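Long-range contacts in glycosyl hydrolase family 2, TIM barrel domain protein (Faecalibacterium prausnitzii A2-165, PDB 6ED2), which is a gut bacterial beta-glucuronidase that probably removes glucuronic acid from beta-glucuronide conjugates: residues 111-116 against 199-204; 121-126 against 154-159; 402-407 against 447-452; 165-170 against 406-411. All blocks are in the same frame, centred on the assembly; numbering follows the deposited sequence.

Contact 1 (111-116 against 199-204); sequences VLRFGS and PVWLMA
Phe114 and Val200 run alongside each other in the same direction: Val200 CG2 sits 3.8 Å from Phe114 CD1, and Val200 CG1 comes over one face of the ring. Phe114 chi1 (-62°) sets CG beside the backbone N, and the ring's rotation about CB-CG turns its CD1-CE1 side to the valine. The ring also packs on Val158 and meets Phe140. Were it replaced by an alanine methyl, a gap would probably open beside Val200 and Val158, and Phe140 lose its aromatic neighbour. Next along this face, Leu112 CD2 meets Leu202 CD1 at 3.7 Å, the two side chains crossing at a slant. The paired strands belong to the sugar-binding beta-sandwich domain, where strand 200-205 runs between strands 109-114 and 38-51. Main-chain bonds join Val111 to Met203 and Arg113 to Trp201 in both directions, and Gly115 N continues the pattern to Pro199 O (3.1 Å). On the other face, Arg113 CG comes to the edge of the indole, 3.7 Å from Trp201 CD1; the guanidinium, turned 89° from the ring plane, forms its salt bridge with Asp141. Met203 bends at chi3 (-69°), which brings CE to 3.6 Å from Arg113 CB and 3.7 Å from Val111 CG1.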
# COMPACT_ATOMS: atom_id res chain seq x y z
N VAL A 111 9.36 34.27 -35.77
CA VAL A 111 9.11 34.48 -34.35
C VAL A 111 9.08 33.13 -33.63
O VAL A 111 8.37 32.21 -34.07
CB VAL A 111 7.77 35.22 -34.12
CG1 VAL A 111 7.60 35.58 -32.65
CG2 VAL A 111 7.65 36.47 -35.02
N LEU A 112 9.80 33.04 -32.51
CA LEU A 112 9.73 31.91 -31.59
C LEU A 112 8.73 32.19 -30.47
O LEU A 112 8.77 33.27 -29.87
CB LEU A 112 11.10 31.62 -30.99
CG LEU A 112 12.16 31.21 -32.00
CD1 LEU A 112 13.53 31.30 -31.36
CD2 LEU A 112 11.86 29.79 -32.51
N ARG A 113 7.85 31.24 -30.18
CA ARG A 113 6.95 31.31 -29.03
C ARG A 113 7.34 30.26 -28.00
O ARG A 113 7.49 29.08 -28.33
CB ARG A 113 5.49 31.11 -29.43
CG ARG A 113 4.58 30.68 -28.25
CD ARG A 113 4.29 31.83 -27.24
NE ARG A 113 3.53 32.92 -27.85
CZ ARG A 113 2.19 33.01 -27.89
NH1 ARG A 113 1.43 32.06 -27.35
NH2 ARG A 113 1.61 34.05 -28.49
N PHE A 114 7.50 30.70 -26.75
CA PHE A 114 7.61 29.82 -25.60
C PHE A 114 6.32 29.89 -24.80
O PHE A 114 5.96 30.96 -24.29
CB PHE A 114 8.80 30.20 -24.73
CG PHE A 114 10.12 30.09 -25.44
CD1 PHE A 114 10.90 28.95 -25.30
CD2 PHE A 114 10.57 31.11 -26.26
CE1 PHE A 114 12.11 28.83 -25.97
CE2 PHE A 114 11.79 31.00 -26.93
CZ PHE A 114 12.55 29.86 -26.79
N GLY A 115 5.60 28.77 -24.73
CA GLY A 115 4.46 28.68 -23.83
C GLY A 115 4.83 29.15 -22.43
O GLY A 115 4.11 29.93 -21.81
N SER A 116 6.00 28.72 -21.94
CA SER A 116 6.55 29.22 -20.68
C SER A 116 7.98 28.71 -20.55
O SER A 116 8.37 27.70 -21.15
CB SER A 116 5.73 28.78 -19.46
OG SER A 116 5.82 27.37 -19.26
N PRO A 199 4.68 23.75 -24.83
CA PRO A 199 5.15 23.71 -26.22
C PRO A 199 5.88 24.98 -26.64
O PRO A 199 5.50 26.09 -26.27
CB PRO A 199 3.85 23.53 -27.02
CG PRO A 199 2.98 22.77 -26.10
CD PRO A 199 3.32 23.20 -24.70
N VAL A 200 6.94 24.77 -27.42
CA VAL A 200 7.74 25.81 -28.07
C VAL A 200 7.42 25.79 -29.56
O VAL A 200 7.21 24.71 -30.14
CB VAL A 200 9.24 25.59 -27.82
CG1 VAL A 200 10.11 26.64 -28.54
CG2 VAL A 200 9.54 25.53 -26.30
N TRP A 201 7.36 26.96 -30.19
CA TRP A 201 6.88 27.05 -31.56
C TRP A 201 7.75 27.96 -32.39
O TRP A 201 8.27 28.98 -31.93
CB TRP A 201 5.45 27.60 -31.65
CG TRP A 201 4.44 26.90 -30.84
CD1 TRP A 201 4.04 27.22 -29.58
CD2 TRP A 201 3.65 25.77 -31.25
NE1 TRP A 201 3.05 26.36 -29.17
CE2 TRP A 201 2.79 25.46 -30.17
CE3 TRP A 201 3.60 24.98 -32.41
CZ2 TRP A 201 1.88 24.40 -30.22
CZ3 TRP A 201 2.69 23.93 -32.46
CH2 TRP A 201 1.85 23.65 -31.37
N LEU A 202 7.88 27.59 -33.66
CA LEU A 202 8.53 28.40 -34.67
C LEU A 202 7.44 28.86 -35.62
O LEU A 202 6.66 28.04 -36.13
CB LEU A 202 9.62 27.61 -35.41
CG LEU A 202 10.31 28.26 -36.60
CD1 LEU A 202 11.20 29.41 -36.16
CD2 LEU A 202 11.12 27.24 -37.41
N MET A 203 7.35 30.18 -35.82
CA MET A 203 6.26 30.77 -36.57
C MET A 203 6.80 31.61 -37.72
O MET A 203 7.84 32.26 -37.59
CB MET A 203 5.39 31.63 -35.65
CG MET A 203 4.72 30.86 -34.51
SD MET A 203 3.78 31.93 -33.38
CE MET A 203 5.11 32.80 -32.59
N ALA A 204 6.08 31.60 -38.84
CA ALA A 204 6.26 32.58 -39.89
C ALA A 204 4.99 33.41 -39.95
O ALA A 204 3.90 32.86 -40.16
CB ALA A 204 6.56 31.92 -41.24

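Contact 2 (121-126 against 154-159); sequences ARVFVN and NKLSVL
Strand 121-125, with Asn126 just past its end, pairs antiparallel with strand 154-159 in the sugar-binding beta-sandwich, from Arg122 with Leu159 down to Val125 with Leu156. Arg122 with Leu159 and Phe124 with Ser157 are the hydrogen-bonded pairs; Phe124 N to Ser157 O, at 2.8 Å, is almost straight. Val123 with Val158 and Val125 with Leu156 are the non-hydrogen-bonded pairs, and their side chains share the face that packs on Leu112 and Phe114 of strand 109-114. Leu156 reaches obliquely across this face: with CG anti to the backbone N (chi1 171°), its CD1 comes to 3.6 Å from Val123 CG1 and 4.2 Å from Val125 CG2. On the opposite face the Phe124 ring lies alongside Leu159, its edge toward Leu159 CB, and Ser157 O in the ring plane at the edge. Leu159 CD2 lies beside the Arg122 chain, whose NE is salt-bridged to Glu129. Where the strand ends, Asn126 carries the pairing on with its side chain. Its backbone N donates to Lys155 O, its OD1 accepts from Lys155 N (3.0 Å), and its ND2 meets a lone pair of Asn154 OD1 at 2.9 Å, N-H to acceptor angle 177°, the two amide planes being 38° apart. ND2 also reaches Ile147 O, and Asn154 OD1 also accepts from Arg149 N. Gripped by these bonds, the Asn126 amide is fixed in its rotation, and the side chain stands in for a main-chain carbonyl, so Lys155 N keeps an acceptor beyond the last regular pair.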
# COMPACT_ATOMS: atom_id res chain seq x y z
N ALA A 121 14.02 33.63 -18.29
CA ALA A 121 14.73 33.14 -19.47
C ALA A 121 15.44 34.27 -20.20
O ALA A 121 14.95 35.40 -20.27
CB ALA A 121 13.76 32.43 -20.43
N ARG A 122 16.62 33.95 -20.73
CA ARG A 122 17.31 34.74 -21.74
C ARG A 122 17.50 33.86 -22.96
O ARG A 122 18.09 32.78 -22.87
CB ARG A 122 18.66 35.25 -21.22
CG ARG A 122 18.52 36.18 -20.01
CD ARG A 122 19.85 36.53 -19.40
NE ARG A 122 20.74 37.20 -20.35
CZ ARG A 122 22.02 37.42 -20.10
NH1 ARG A 122 22.55 37.03 -18.94
NH2 ARG A 122 22.78 38.03 -21.00
N VAL A 123 16.98 34.30 -24.10
CA VAL A 123 16.96 33.51 -25.32
C VAL A 123 18.01 34.04 -26.29
O VAL A 123 18.06 35.25 -26.55
CB VAL A 123 15.56 33.50 -25.95
CG1 VAL A 123 15.56 32.75 -27.28
CG2 VAL A 123 14.57 32.90 -24.96
N PHE A 124 18.83 33.14 -26.81
CA PHE A 124 19.83 33.45 -27.82
C PHE A 124 19.53 32.63 -29.07
O PHE A 124 19.19 31.45 -28.99
CB PHE A 124 21.24 33.14 -27.33
CG PHE A 124 21.59 33.81 -26.03
CD1 PHE A 124 22.36 34.97 -26.03
CD2 PHE A 124 21.16 33.30 -24.82
CE1 PHE A 124 22.69 35.59 -24.84
CE2 PHE A 124 21.47 33.93 -23.62
CZ PHE A 124 22.24 35.08 -23.64
N VAL A 125 19.66 33.27 -30.23
CA VAL A 125 19.62 32.59 -31.51
C VAL A 125 20.93 32.88 -32.23
O VAL A 125 21.32 34.04 -32.39
CB VAL A 125 18.40 33.01 -32.34
CG1 VAL A 125 18.53 32.55 -33.79
CG2 VAL A 125 17.15 32.41 -31.72
N ASN A 126 21.64 31.82 -32.62
CA ASN A 126 22.98 31.94 -33.21
C ASN A 126 23.87 32.84 -32.37
O ASN A 126 24.58 33.69 -32.88
CB ASN A 126 22.90 32.44 -34.65
CG ASN A 126 22.05 31.54 -35.53
OD1 ASN A 126 22.07 30.31 -35.37
ND2 ASN A 126 21.27 32.15 -36.42
N ASN A 154 19.58 26.76 -37.41
CA ASN A 154 19.84 27.86 -36.49
C ASN A 154 19.89 27.32 -35.07
O ASN A 154 19.12 26.42 -34.72
CB ASN A 154 18.76 28.93 -36.64
CG ASN A 154 18.80 29.60 -38.00
OD1 ASN A 154 19.45 30.63 -38.17
ND2 ASN A 154 18.13 29.00 -38.98
N LYS A 155 20.80 27.87 -34.27
CA LYS A 155 20.95 27.43 -32.89
C LYS A 155 20.05 28.23 -31.96
O LYS A 155 20.07 29.47 -31.97
CB LYS A 155 22.40 27.55 -32.43
CG LYS A 155 22.57 27.13 -30.98
CD LYS A 155 23.93 26.52 -30.73
CE LYS A 155 24.02 25.13 -31.31
NZ LYS A 155 25.39 24.59 -31.13
N LEU A 156 19.25 27.53 -31.17
CA LEU A 156 18.39 28.13 -30.16
C LEU A 156 18.94 27.74 -28.80
O LEU A 156 18.96 26.55 -28.46
CB LEU A 156 16.95 27.66 -30.31
CG LEU A 156 15.96 28.02 -29.21
CD1 LEU A 156 15.99 29.54 -28.93
CD2 LEU A 156 14.59 27.55 -29.65
N SER A 157 19.39 28.73 -28.03
CA SER A 157 19.89 28.51 -26.68
C SER A 157 19.04 29.30 -25.70
O SER A 157 18.78 30.49 -25.92
CB SER A 157 21.35 28.92 -26.54
OG SER A 157 22.10 28.43 -27.63
N VAL A 158 18.63 28.66 -24.62
CA VAL A 158 17.83 29.30 -23.58
C VAL A 158 18.60 29.21 -22.27
O VAL A 158 18.89 28.11 -21.79
CB VAL A 158 16.43 28.69 -23.45
CG1 VAL A 158 15.64 29.39 -22.35
CG2 VAL A 158 15.69 28.78 -24.78
N LEU A 159 18.94 30.37 -21.72
CA LEU A 159 19.50 30.45 -20.37
C LEU A 159 18.34 30.71 -19.43
O LEU A 159 17.72 31.78 -19.46
CB LEU A 159 20.56 31.55 -20.29
CG LEU A 159 20.97 31.96 -18.88
CD1 LEU A 159 21.43 30.75 -18.07
CD2 LEU A 159 22.07 33.03 -18.93

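Contact 3 (402-407 against 447-452); sequences GFFEKE and AGTEEY
Phe404 drives its CE1 corner onto the ring of Tyr452, 3.4 Å above the plane and over the ring centre. The two side chains cross at about a right angle, yet the ring planes are only 34° apart and the centroids 4.6 Å. The far side of the Phe404 ring reaches Thr449, with CD2 3.6 Å from Thr449 OG1. Glu405 runs past Ala447, its CG 3.4 Å from Ala447 O and its OE2 3.7 Å from Ala447 CB. Glu405 OE1 turns back to its own segment and takes Gly402 N at 2.7 Å on its anti lone pair; a water weakly bonded to that same oxygen accepts from Ala447 N. Gly448, the N-cap residue of helix 449-463, has a positive phi (89°), and a beta carbon there would collide with Phe404 O. Further out, Ser446 steadies both sides, its OG bonded to Phe404 N and its O to Thr449 OG1, while Tyr452 OH bonds to His416 ND1 on helix 409-427. The contact thus joins the loop leading into one helix of the TIM barrel to the start of the next. Direct contact between the segments is van der Waals in kind; the polar links run through Ser446 and, more weakly, a water.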
# COMPACT_ATOMS: atom_id res chain seq x y z
N GLY A 402 4.92 43.05 8.65
CA GLY A 402 4.04 42.42 7.69
C GLY A 402 4.64 42.35 6.30
O GLY A 402 5.50 43.15 5.90
N PHE A 403 4.15 41.36 5.53
CA PHE A 403 4.74 41.12 4.21
C PHE A 403 4.65 42.35 3.32
O PHE A 403 5.58 42.62 2.55
CB PHE A 403 4.07 39.92 3.52
CG PHE A 403 4.83 39.46 2.33
CD1 PHE A 403 4.55 39.97 1.07
CD2 PHE A 403 5.88 38.56 2.47
CE1 PHE A 403 5.28 39.57 -0.04
CE2 PHE A 403 6.62 38.15 1.37
CZ PHE A 403 6.32 38.66 0.11
N PHE A 404 3.57 43.12 3.42
CA PHE A 404 3.37 44.26 2.55
C PHE A 404 3.99 45.56 3.09
O PHE A 404 3.75 46.63 2.52
CB PHE A 404 1.88 44.44 2.26
CG PHE A 404 1.30 43.30 1.45
CD1 PHE A 404 1.75 43.07 0.15
CD2 PHE A 404 0.36 42.45 2.00
CE1 PHE A 404 1.26 42.01 -0.60
CE2 PHE A 404 -0.16 41.38 1.25
CZ PHE A 404 0.30 41.15 -0.06
N GLU A 405 4.80 45.48 4.14
CA GLU A 405 5.62 46.61 4.56
C GLU A 405 7.04 46.51 4.03
O GLU A 405 7.83 47.43 4.27
CB GLU A 405 5.70 46.71 6.09
CG GLU A 405 4.38 46.61 6.82
CD GLU A 405 4.56 46.77 8.33
OE1 GLU A 405 4.75 45.76 9.05
OE2 GLU A 405 4.54 47.93 8.78
N LYS A 406 7.40 45.42 3.38
CA LYS A 406 8.79 45.24 2.97
C LYS A 406 9.19 46.34 1.99
O LYS A 406 8.38 46.82 1.20
CB LYS A 406 9.00 43.86 2.34
CG LYS A 406 8.93 42.69 3.32
CD LYS A 406 9.03 41.34 2.59
CE LYS A 406 9.13 40.18 3.56
NZ LYS A 406 10.54 39.89 3.92
N GLU A 407 10.45 46.75 2.09
CA GLU A 407 11.01 47.70 1.13
C GLU A 407 10.86 47.22 -0.31
O GLU A 407 10.78 48.04 -1.23
CB GLU A 407 12.50 47.93 1.44
CG GLU A 407 13.34 46.64 1.35
CD GLU A 407 14.82 46.80 1.76
OE1 GLU A 407 15.25 47.92 2.13
OE2 GLU A 407 15.55 45.77 1.71
N ALA A 447 -0.01 45.44 7.54
CA ALA A 447 -0.01 46.85 7.17
C ALA A 447 0.47 46.96 5.73
O ALA A 447 1.37 46.23 5.31
CB ALA A 447 0.89 47.66 8.10
N GLY A 448 -0.13 47.87 4.97
CA GLY A 448 0.20 48.03 3.57
C GLY A 448 -0.61 47.17 2.63
O GLY A 448 -0.40 47.25 1.41
N THR A 449 -1.52 46.35 3.15
CA THR A 449 -2.35 45.50 2.29
C THR A 449 -3.17 46.33 1.32
O THR A 449 -3.21 46.05 0.12
CB THR A 449 -3.28 44.63 3.16
OG1 THR A 449 -2.52 43.66 3.87
CG2 THR A 449 -4.34 43.96 2.31
N GLU A 450 -3.85 47.37 1.84
CA GLU A 450 -4.73 48.17 1.00
C GLU A 450 -3.96 48.87 -0.11
O GLU A 450 -4.42 48.92 -1.26
CB GLU A 450 -5.50 49.20 1.83
CG GLU A 450 -6.34 48.62 2.93
CD GLU A 450 -5.69 48.75 4.30
OE1 GLU A 450 -4.49 48.35 4.48
OE2 GLU A 450 -6.39 49.28 5.20
N GLU A 451 -2.80 49.44 0.21
CA GLU A 451 -1.99 50.09 -0.81
C GLU A 451 -1.57 49.10 -1.90
O GLU A 451 -1.38 49.49 -3.06
CB GLU A 451 -0.77 50.75 -0.18
CG GLU A 451 -1.09 51.95 0.77
CD GLU A 451 -1.55 51.54 2.18
OE1 GLU A 451 -1.78 50.32 2.45
OE2 GLU A 451 -1.68 52.44 3.03
N TYR A 452 -1.42 47.83 -1.54
CA TYR A 452 -1.05 46.81 -2.51
C TYR A 452 -2.26 46.34 -3.31
O TYR A 452 -2.22 46.30 -4.54
CB TYR A 452 -0.36 45.64 -1.80
CG TYR A 452 0.33 44.70 -2.74
CD1 TYR A 452 1.65 44.91 -3.12
CD2 TYR A 452 -0.34 43.60 -3.27
CE1 TYR A 452 2.29 44.04 -4.00
CE2 TYR A 452 0.29 42.73 -4.15
CZ TYR A 452 1.61 42.96 -4.51
OH TYR A 452 2.23 42.12 -5.38
O HOH W 1 1.83 47.77 0.35
O HOH W 2 1.85 44.53 9.51

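Contact 4 (165-170 against 406-411); sequences SETMLP and KETTPA
Thr167 and Ala411 bring their CA atoms to 5.8 Å where the irregular loop 165-170 meets a type I turn, Lys406 to Thr409, that leads into helix 409-427. This is an interface between domains: the loop comes from the sugar-binding beta-sandwich, the helix from the TIM barrel. Glu166 and Lys406 cross at about a right angle and form a salt bridge, NZ to OE1 2.7 Å, with the ammonium on the syn side of that oxygen but 26° out of the carboxylate plane. The lysine chain is extended until its last torsion, chi4 -89°, which swings NZ onto the carboxylate. Glu166 OE2 is bonded to Tyr187 OH, so the group is held from two directions. With an alanine for this glutamate, the Lys406 ammonium would probably lose its carboxylate mate and the Tyr187 hydroxyl a partner. Beside the bridge, the Thr167 CG2 methyl makes the van der Waals contact, 3.5 Å from Thr408 CB and 3.8 Å from Ala411 CB, while Thr167 OG1 turns back to Ser165 OG at 3.1 Å. Asn415 ND2 ties Thr167 O to the same helix. Within the turn, Lys406 O accepts both Thr409 OG1 (2.7 Å) and Thr409 N (3.2 Å), which approach from the same face of its plane.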
# COMPACT_ATOMS: atom_id res chain seq x y z
N SER A 165 12.82 34.54 -5.01
CA SER A 165 13.04 35.76 -4.24
C SER A 165 11.70 36.29 -3.77
O SER A 165 10.64 35.74 -4.09
CB SER A 165 13.77 36.83 -5.07
OG SER A 165 12.83 37.44 -5.95
N GLU A 166 11.75 37.39 -3.01
CA GLU A 166 10.56 38.04 -2.48
C GLU A 166 9.98 39.09 -3.43
O GLU A 166 9.02 39.77 -3.06
CB GLU A 166 10.87 38.67 -1.12
CG GLU A 166 11.40 37.67 -0.11
CD GLU A 166 11.54 38.24 1.30
OE1 GLU A 166 11.56 39.48 1.45
OE2 GLU A 166 11.60 37.44 2.26
N THR A 167 10.54 39.23 -4.63
CA THR A 167 10.01 40.18 -5.60
C THR A 167 9.40 39.51 -6.82
O THR A 167 9.08 40.20 -7.80
CB THR A 167 11.10 41.17 -6.03
OG1 THR A 167 12.29 40.46 -6.40
CG2 THR A 167 11.44 42.12 -4.89
N MET A 168 9.20 38.20 -6.79
CA MET A 168 8.68 37.46 -7.94
C MET A 168 7.41 36.71 -7.57
O MET A 168 7.08 36.51 -6.40
CB MET A 168 9.72 36.46 -8.47
CG MET A 168 10.06 35.40 -7.43
SD MET A 168 11.15 34.09 -8.03
CE MET A 168 9.99 33.09 -8.99
N LEU A 169 6.71 36.26 -8.60
CA LEU A 169 5.57 35.38 -8.46
C LEU A 169 5.92 34.02 -9.04
O LEU A 169 6.13 33.92 -10.27
CB LEU A 169 4.36 35.97 -9.18
CG LEU A 169 3.64 37.17 -8.57
CD1 LEU A 169 4.45 38.46 -8.67
CD2 LEU A 169 2.35 37.31 -9.33
N PRO A 170 5.99 32.94 -8.25
CA PRO A 170 5.68 32.86 -6.81
C PRO A 170 6.87 33.24 -5.93
O PRO A 170 8.01 33.25 -6.40
CB PRO A 170 5.33 31.39 -6.62
CG PRO A 170 6.24 30.68 -7.60
CD PRO A 170 6.37 31.62 -8.80
N LYS A 406 7.40 45.42 3.38
CA LYS A 406 8.79 45.24 2.97
C LYS A 406 9.19 46.34 1.99
O LYS A 406 8.38 46.82 1.20
CB LYS A 406 9.00 43.86 2.34
CG LYS A 406 8.93 42.69 3.32
CD LYS A 406 9.03 41.34 2.59
CE LYS A 406 9.13 40.18 3.56
NZ LYS A 406 10.54 39.89 3.92
N GLU A 407 10.45 46.75 2.09
CA GLU A 407 11.01 47.70 1.13
C GLU A 407 10.86 47.22 -0.31
O GLU A 407 10.78 48.04 -1.23
CB GLU A 407 12.50 47.93 1.44
CG GLU A 407 13.34 46.64 1.35
CD GLU A 407 14.82 46.80 1.76
OE1 GLU A 407 15.25 47.92 2.13
OE2 GLU A 407 15.55 45.77 1.71
N THR A 408 10.82 45.91 -0.53
CA THR A 408 10.81 45.36 -1.88
C THR A 408 9.42 45.32 -2.50
O THR A 408 9.29 44.96 -3.67
CB THR A 408 11.41 43.95 -1.86
OG1 THR A 408 10.80 43.19 -0.81
CG2 THR A 408 12.91 44.02 -1.61
N THR A 409 8.39 45.68 -1.74
CA THR A 409 7.01 45.64 -2.22
C THR A 409 6.78 46.36 -3.56
O THR A 409 6.02 45.82 -4.38
CB THR A 409 6.09 46.22 -1.13
OG1 THR A 409 6.32 45.54 0.11
CG2 THR A 409 4.60 46.10 -1.52
N PRO A 410 7.36 47.54 -3.83
CA PRO A 410 7.10 48.16 -5.15
C PRO A 410 7.57 47.30 -6.30
O PRO A 410 6.90 47.25 -7.34
CB PRO A 410 7.86 49.50 -5.08
CG PRO A 410 7.97 49.81 -3.61
CD PRO A 410 8.15 48.44 -2.96
N ALA A 411 8.72 46.64 -6.15
CA ALA A 411 9.21 45.74 -7.19
C ALA A 411 8.30 44.53 -7.35
O ALA A 411 7.97 44.14 -8.47
CB ALA A 411 10.65 45.30 -6.87

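Contacts 1 and 2 are buried and belong to one beta-sandwich domain; contact 2 is nested within the chain loop that contact 1 closes, and the two touch through apolar side chains of Leu112, Phe114, Val123, Val125, Leu156 and Val158. Both rest on regular main-chain pairing. Contacts 3 and 4 join loops and helix starts and rely on side chains. Contact 3, partly buried, lies within the TIM barrel and is built on an aromatic pair, with waters between the two segments; contact 4, at the surface, spans the two domains through charge and small methyl contacts. These last two share Lys406 and Glu407, and Thr409 CG2 packs against Tyr452 between them.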